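Local coordinates for protein indole-3-acetic acid-amido synthetase GH3.15 (Arabidopsis thaliana, PDB 6E1Q) that joins amino acids, chiefly glutamine, to the auxin precursor indole-3-butyric acid and to the herbicide 2,4-DB in an ATP-dependent acyl acid-amido synthetase reaction, at residues 324-329 with 408-413; 328-333 with 402-407. All coordinates share one frame; numbering follows the deposited sequence.

Contact 1. Residues 324-329 with 408-413; sequences SFYGSS and DVLRAT. With CFA ((2,4-dichlorophenoxy)acetic acid), chain D.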
loop_
_atom_site.group_PDB
_atom_site.type_symbol
_atom_site.label_atom_id
_atom_site.label_comp_id
_atom_site.label_asym_id
_atom_site.label_seq_id
_atom_site.Cartn_x
_atom_site.Cartn_y
_atom_site.Cartn_z
ATOM N N SER A 324 -9.955 -4.040 0.489
ATOM C CA SER A 324 -10.476 -5.394 0.369
ATOM C C SER A 324 -9.422 -6.477 0.532
ATOM O O SER A 324 -9.786 -7.629 0.794
ATOM C CB SER A 324 -11.135 -5.575 -0.999
ATOM O OG SER A 324 -12.263 -4.741 -1.103
ATOM N N PHE A 325 -8.142 -6.155 0.346
ATOM C CA PHE A 325 -7.124 -7.174 0.141
ATOM C C PHE A 325 -5.927 -6.950 1.043
ATOM O O PHE A 325 -5.451 -5.821 1.189
ATOM C CB PHE A 325 -6.639 -7.199 -1.308
ATOM C CG PHE A 325 -7.744 -7.119 -2.331
ATOM C CD1 PHE A 325 -8.430 -8.264 -2.718
ATOM C CD2 PHE A 325 -8.065 -5.909 -2.933
ATOM C CE1 PHE A 325 -9.435 -8.203 -3.673
ATOM C CE2 PHE A 325 -9.069 -5.841 -3.890
ATOM C CZ PHE A 325 -9.754 -6.991 -4.260
ATOM N N TYR A 326 -5.422 -8.046 1.616
ATOM C CA TYR A 326 -4.166 -8.029 2.361
ATOM C C TYR A 326 -3.229 -9.023 1.686
ATOM O O TYR A 326 -3.482 -10.237 1.692
ATOM C CB TYR A 326 -4.358 -8.365 3.842
ATOM C CG TYR A 326 -3.028 -8.519 4.542
ATOM C CD1 TYR A 326 -2.122 -7.462 4.582
ATOM C CD2 TYR A 326 -2.660 -9.715 5.117
ATOM C CE1 TYR A 326 -0.886 -7.597 5.184
ATOM C CE2 TYR A 326 -1.426 -9.864 5.736
ATOM C CZ TYR A 326 -0.543 -8.809 5.764
ATOM O OH TYR A 326 0.683 -8.978 6.369
ATOM N N GLY A 327 -2.154 -8.507 1.103
ATOM C CA GLY A 327 -1.229 -9.333 0.346
ATOM C C GLY A 327 0.113 -8.657 0.159
ATOM O O GLY A 327 0.333 -7.519 0.576
ATOM N N SER A 328 1.025 -9.386 -0.474
ATOM C CA SER A 328 2.370 -8.895 -0.726
ATOM C C SER A 328 2.879 -9.631 -1.946
ATOM O O SER A 328 2.254 -10.588 -2.410
ATOM C CB SER A 328 3.300 -9.111 0.478
ATOM O OG SER A 328 3.470 -10.502 0.715
ATOM N N SER A 329 4.017 -9.170 -2.479
ATOM C CA SER A 329 4.635 -9.888 -3.589
ATOM C C SER A 329 4.802 -11.355 -3.242
ATOM O O SER A 329 4.568 -12.226 -4.082
ATOM C CB SER A 329 5.991 -9.270 -3.949
ATOM O OG SER A 329 5.809 -7.972 -4.485
ATOM N N ASP A 408 5.438 -7.692 8.374
ATOM C CA ASP A 408 4.297 -6.979 8.926
ATOM C C ASP A 408 4.002 -7.503 10.321
ATOM O O ASP A 408 4.364 -8.625 10.670
ATOM C CB ASP A 408 3.044 -7.155 8.068
ATOM C CG ASP A 408 3.208 -6.636 6.662
ATOM O OD1 ASP A 408 3.959 -5.659 6.461
ATOM O OD2 ASP A 408 2.565 -7.217 5.758
ATOM N N VAL A 409 3.320 -6.675 11.108
ATOM C CA VAL A 409 2.778 -7.057 12.406
ATOM C C VAL A 409 1.262 -6.927 12.322
ATOM O O VAL A 409 0.739 -5.877 11.935
ATOM C CB VAL A 409 3.350 -6.203 13.551
ATOM C CG1 VAL A 409 2.608 -6.499 14.887
ATOM C CG2 VAL A 409 4.858 -6.441 13.688
ATOM N N LEU A 410 0.571 -8.013 12.620
ATOM C CA LEU A 410 -0.881 -8.074 12.614
ATOM C C LEU A 410 -1.381 -8.360 14.025
ATOM O O LEU A 410 -0.732 -9.090 14.778
ATOM C CB LEU A 410 -1.354 -9.172 11.677
ATOM C CG LEU A 410 -0.810 -9.112 10.243
ATOM C CD1 LEU A 410 -1.334 -10.293 9.450
ATOM C CD2 LEU A 410 -1.197 -7.799 9.593
ATOM N N ARG A 411 -2.539 -7.809 14.379
ATOM C CA ARG A 411 -3.210 -8.182 15.618
ATOM C C ARG A 411 -4.411 -9.057 15.290
ATOM O O ARG A 411 -5.271 -8.665 14.497
ATOM C CB ARG A 411 -3.654 -6.962 16.435
ATOM C CG ARG A 411 -4.101 -7.333 17.900
ATOM C CD ARG A 411 -4.466 -6.121 18.762
ATOM N NE ARG A 411 -5.607 -5.392 18.208
ATOM C CZ ARG A 411 -5.512 -4.260 17.510
ATOM N NH1 ARG A 411 -4.323 -3.709 17.286
ATOM N NH2 ARG A 411 -6.608 -3.684 17.022
ATOM N N ALA A 412 -4.461 -10.238 15.905
ATOM C CA ALA A 412 -5.605 -11.131 15.749
ATOM C C ALA A 412 -6.829 -10.535 16.444
ATOM O O ALA A 412 -6.782 -10.241 17.645
ATOM C CB ALA A 412 -5.263 -12.495 16.333
ATOM N N THR A 413 -7.931 -10.351 15.708
ATOM C CA THR A 413 -9.092 -9.683 16.287
ATOM C C THR A 413 -10.325 -10.569 16.402
ATOM O O THR A 413 -11.283 -10.160 17.062
ATOM C CB THR A 413 -9.479 -8.439 15.471
ATOM O OG1 THR A 413 -9.419 -8.753 14.073
ATOM C CG2 THR A 413 -8.497 -7.301 15.753
HETATM C C1 CFA D . -2.997 -7.355 -3.534
HETATM C C2 CFA D . -3.644 -6.519 -4.642
HETATM C "C1'" CFA D . -5.167 -6.842 -6.464
HETATM C "C2'" CFA D . -4.695 -6.162 -7.582
HETATM C "C3'" CFA D . -5.595 -5.633 -8.500
HETATM C "C4'" CFA D . -6.960 -5.788 -8.305
HETATM C "C5'" CFA D . -7.425 -6.471 -7.196
HETATM CL CL3 CFA D . -2.938 -5.959 -7.851
HETATM C "C6'" CFA D . -6.531 -6.999 -6.283
HETATM O O1 CFA D . -3.604 -8.363 -3.096
HETATM O O2 CFA D . -1.872 -7.055 -3.046
HETATM O "O1'" CFA D . -4.289 -7.400 -5.521
HETATM CL CL4 CFA D . -8.134 -5.119 -9.475
#
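Tyr-326 gives its phenol hydrogen to Asp-408, with OH 2.6 Å from OD2; the bond uses the anti lone pair of OD2, and the carboxylate plane is turned 52° from the ring. Beside this polar end, Leu-410 CD1 lies 3.7 Å from Tyr-326 CE2, meeting the ring obliquely. A tyrosine suits the place because it offers carbon to the leucine and a donor to the aspartate. The trans setting of chi1 (172°) sends the ring off the strand toward 408-413. The other carboxylate oxygen, Asp-408 OD1, forms a salt bridge with Arg-427, so both oxygens of the group are engaged.

Both Tyr-326 and Asp-408 belong to the ATP-binding site. Neighbouring Phe-325, a substrate-binding residue, lays one ring face on the bound dichlorophenoxyacetic acid, whose C6' is 3.7 Å from Phe-325 CE2; Ser-324 CB lies on the opposite face, toward the rim.

Strand 321-327 pairs with strand 332-335 through backbone bonds of Tyr-326 to Met-333 and Gly-334. Strand 404-416 runs between strands 390-396 and 419-427, whose Pro-393, Phe-422 and Phe-424 pack around Leu-410.

Contact 2. Residues 328-333 with 402-407; sequences SSECFM and YRYRVG
Glu-330 and Tyr-404 join the turn of a beta hairpin, made by the antiparallel strands 321-327 and 332-335, to the start of strand 404-416 in this adenylating enzyme of ANL type. The turn carries Ser-328, Ser-329 and Glu-330 of the ATP-binding site. At the start of the other strand, Arg-403 and Tyr-404 both face Val-395 in a G1 beta bulge.

The polar link is the hydrogen bond from Tyr-404 OH to Glu-330 OE1, 2.7 Å long. It reaches the anti lone pair of OE1, which lies at the ring edge, near its plane, although the carboxylate and ring planes are 48° apart. The side chains cross at about a right angle. With chi1 at -65°, Glu-330 CG is set 3.4 Å from Tyr-404 CE1, and the bend at chi2 (97°) then turns the carboxylate toward the hydroxyl. Carbon as well as oxygen therefore touches the phenol. Tyrosine suits this place by combining a flat hydrocarbon surface with a hydroxyl that also bonds Lys-106 NZ.

Apolar contact is looser, resting on one approach: Met-333 CE comes 4.3 Å from Val-406 CG1, the flexible thioether reaching a branched side chain, and both residues also pack on Val-395 of strand 390-396.

Within the hairpin, the backbone bond from Ser-328 N to Cys-331 O, 2.9 Å, closes a tight turn with Ser-329 and Glu-330 between its ends; the reverse bond, Cys-331 N to Ser-328 O, is weak. A small hydroxyl side chain fits here because it can serve the turn and the acid together: Ser-328 OG takes a weak bond from Cys-331 N and donates to Glu-330 OE2 at 3.1 Å, arriving on the anti side, 30° out of the carboxylate plane.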
loop_
_atom_site.group_PDB
_atom_site.type_symbol
_atom_site.label_atom_id
_atom_site.label_comp_id
_atom_site.label_asym_id
_atom_site.label_seq_id
_atom_site.Cartn_x
_atom_site.Cartn_y
_atom_site.Cartn_z
ATOM N N SER A 328 1.025 -9.386 -0.474
ATOM C CA SER A 328 2.370 -8.895 -0.726
ATOM C C SER A 328 2.879 -9.631 -1.946
ATOM O O SER A 328 2.254 -10.588 -2.410
ATOM C CB SER A 328 3.300 -9.111 0.478
ATOM O OG SER A 328 3.470 -10.502 0.715
ATOM N N SER A 329 4.017 -9.170 -2.479
ATOM C CA SER A 329 4.635 -9.888 -3.589
ATOM C C SER A 329 4.802 -11.355 -3.242
ATOM O O SER A 329 4.568 -12.226 -4.082
ATOM C CB SER A 329 5.991 -9.270 -3.949
ATOM O OG SER A 329 5.809 -7.972 -4.485
ATOM N N GLU A 330 5.168 -11.638 -1.985
ATOM C CA GLU A 330 5.485 -12.997 -1.549
ATOM C C GLU A 330 4.242 -13.879 -1.444
ATOM O O GLU A 330 4.316 -15.096 -1.668
ATOM C CB GLU A 330 6.199 -12.939 -0.195
ATOM C CG GLU A 330 7.586 -12.257 -0.220
ATOM C CD GLU A 330 7.558 -10.795 0.209
ATOM O OE1 GLU A 330 8.607 -10.289 0.679
ATOM O OE2 GLU A 330 6.493 -10.160 0.073
ATOM N N CYS A 331 3.101 -13.302 -1.086
ATOM C CA CYS A 331 1.924 -14.126 -0.822
ATOM C C CYS A 331 0.669 -13.275 -0.786
ATOM O O CYS A 331 0.641 -12.252 -0.098
ATOM C CB CYS A 331 2.071 -14.866 0.515
ATOM S SG CYS A 331 1.000 -16.307 0.631
ATOM N N PHE A 332 -0.376 -13.689 -1.493
ATOM C CA PHE A 332 -1.698 -13.119 -1.242
ATOM C C PHE A 332 -2.277 -13.781 -0.000
ATOM O O PHE A 332 -2.341 -15.011 0.074
ATOM C CB PHE A 332 -2.641 -13.337 -2.422
ATOM C CG PHE A 332 -3.952 -12.655 -2.255
ATOM C CD1 PHE A 332 -4.020 -11.274 -2.163
ATOM C CD2 PHE A 332 -5.123 -13.383 -2.156
ATOM C CE1 PHE A 332 -5.233 -10.634 -1.994
ATOM C CE2 PHE A 332 -6.341 -12.741 -1.990
ATOM C CZ PHE A 332 -6.392 -11.370 -1.912
ATOM N N MET A 333 -2.709 -12.981 0.967
ATOM C CA MET A 333 -2.912 -13.561 2.292
ATOM C C MET A 333 -4.331 -13.474 2.826
ATOM O O MET A 333 -4.818 -14.458 3.395
ATOM C CB MET A 333 -1.956 -12.915 3.284
ATOM C CG MET A 333 -0.574 -13.517 3.182
ATOM S SD MET A 333 0.656 -12.714 4.188
ATOM C CE MET A 333 1.014 -11.255 3.202
ATOM N N TYR A 402 9.812 -20.593 2.087
ATOM C CA TYR A 402 9.519 -21.564 3.130
ATOM C C TYR A 402 9.742 -20.890 4.474
ATOM O O TYR A 402 10.857 -20.446 4.763
ATOM C CB TYR A 402 10.405 -22.802 2.969
ATOM C CG TYR A 402 10.277 -23.397 1.592
ATOM C CD1 TYR A 402 9.252 -24.293 1.301
ATOM C CD2 TYR A 402 11.154 -23.041 0.570
ATOM C CE1 TYR A 402 9.119 -24.837 0.041
ATOM C CE2 TYR A 402 11.034 -23.584 -0.703
ATOM C CZ TYR A 402 10.008 -24.480 -0.955
ATOM O OH TYR A 402 9.847 -25.029 -2.200
ATOM N N ARG A 403 8.676 -20.784 5.268
ATOM C CA ARG A 403 8.716 -20.175 6.603
ATOM C C ARG A 403 9.414 -18.822 6.565
ATOM O O ARG A 403 10.404 -18.571 7.257
ATOM C CB ARG A 403 9.386 -21.095 7.623
ATOM C CG ARG A 403 8.911 -22.527 7.527
ATOM C CD ARG A 403 9.357 -23.336 8.719
ATOM N NE ARG A 403 8.519 -23.085 9.886
ATOM C CZ ARG A 403 8.855 -23.419 11.128
ATOM N NH1 ARG A 403 10.022 -24.009 11.367
ATOM N NH2 ARG A 403 8.026 -23.161 12.126
ATOM N N TYR A 404 8.859 -17.947 5.741
ATOM C CA TYR A 404 9.501 -16.701 5.375
ATOM C C TYR A 404 8.801 -15.560 6.099
ATOM O O TYR A 404 7.568 -15.463 6.086
ATOM C CB TYR A 404 9.450 -16.528 3.853
ATOM C CG TYR A 404 9.827 -15.166 3.315
ATOM C CD1 TYR A 404 8.890 -14.126 3.277
ATOM C CD2 TYR A 404 11.101 -14.928 2.790
ATOM C CE1 TYR A 404 9.220 -12.876 2.750
ATOM C CE2 TYR A 404 11.441 -13.674 2.271
ATOM C CZ TYR A 404 10.497 -12.658 2.249
ATOM O OH TYR A 404 10.809 -11.415 1.726
ATOM N N ARG A 405 9.587 -14.710 6.730
ATOM C CA ARG A 405 9.050 -13.629 7.534
ATOM C C ARG A 405 8.670 -12.465 6.636
ATOM O O ARG A 405 9.500 -11.943 5.887
ATOM C CB ARG A 405 10.067 -13.208 8.589
ATOM C CG ARG A 405 10.137 -14.197 9.743
ATOM C CD ARG A 405 11.330 -13.895 10.632
ATOM N NE ARG A 405 11.141 -12.635 11.336
ATOM C CZ ARG A 405 12.090 -12.031 12.039
ATOM N NH1 ARG A 405 13.294 -12.583 12.133
ATOM N NH2 ARG A 405 11.831 -10.880 12.648
ATOM N N VAL A 406 7.408 -12.058 6.733
ATOM C CA VAL A 406 6.832 -11.081 5.827
ATOM C C VAL A 406 7.135 -9.654 6.264
ATOM O O VAL A 406 7.150 -8.744 5.427
ATOM C CB VAL A 406 5.330 -11.410 5.729
ATOM C CG1 VAL A 406 4.508 -10.200 5.423
ATOM C CG2 VAL A 406 5.122 -12.498 4.683
ATOM N N GLY A 407 7.427 -9.436 7.543
ATOM C CA GLY A 407 7.820 -8.120 8.009
ATOM C C GLY A 407 6.678 -7.205 8.393
ATOM O O GLY A 407 6.924 -6.025 8.669
#

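Overall arrangement
Both contacts are buried, and neither is a surface patch. They share Ser-328 and Ser-329 and lean on successive parts of strand 404-416, their centres about 10 Å apart. On the other side they use strands 321-327 and 332-335, which follow each other in the chain and are neighbours in the sheet. Each pairs a tyrosine hydroxyl with a carboxylate, but the roles are exchanged: in contact 1 strand 404-416 supplies the acid, in contact 2 the phenol. The acid of contact 1 is shared with an arginine, whereas that of contact 2 is held by a serine of its own turn. Contact 1 borders the acyl-acid pocket through Phe-325, and contact 2 through Phe-332.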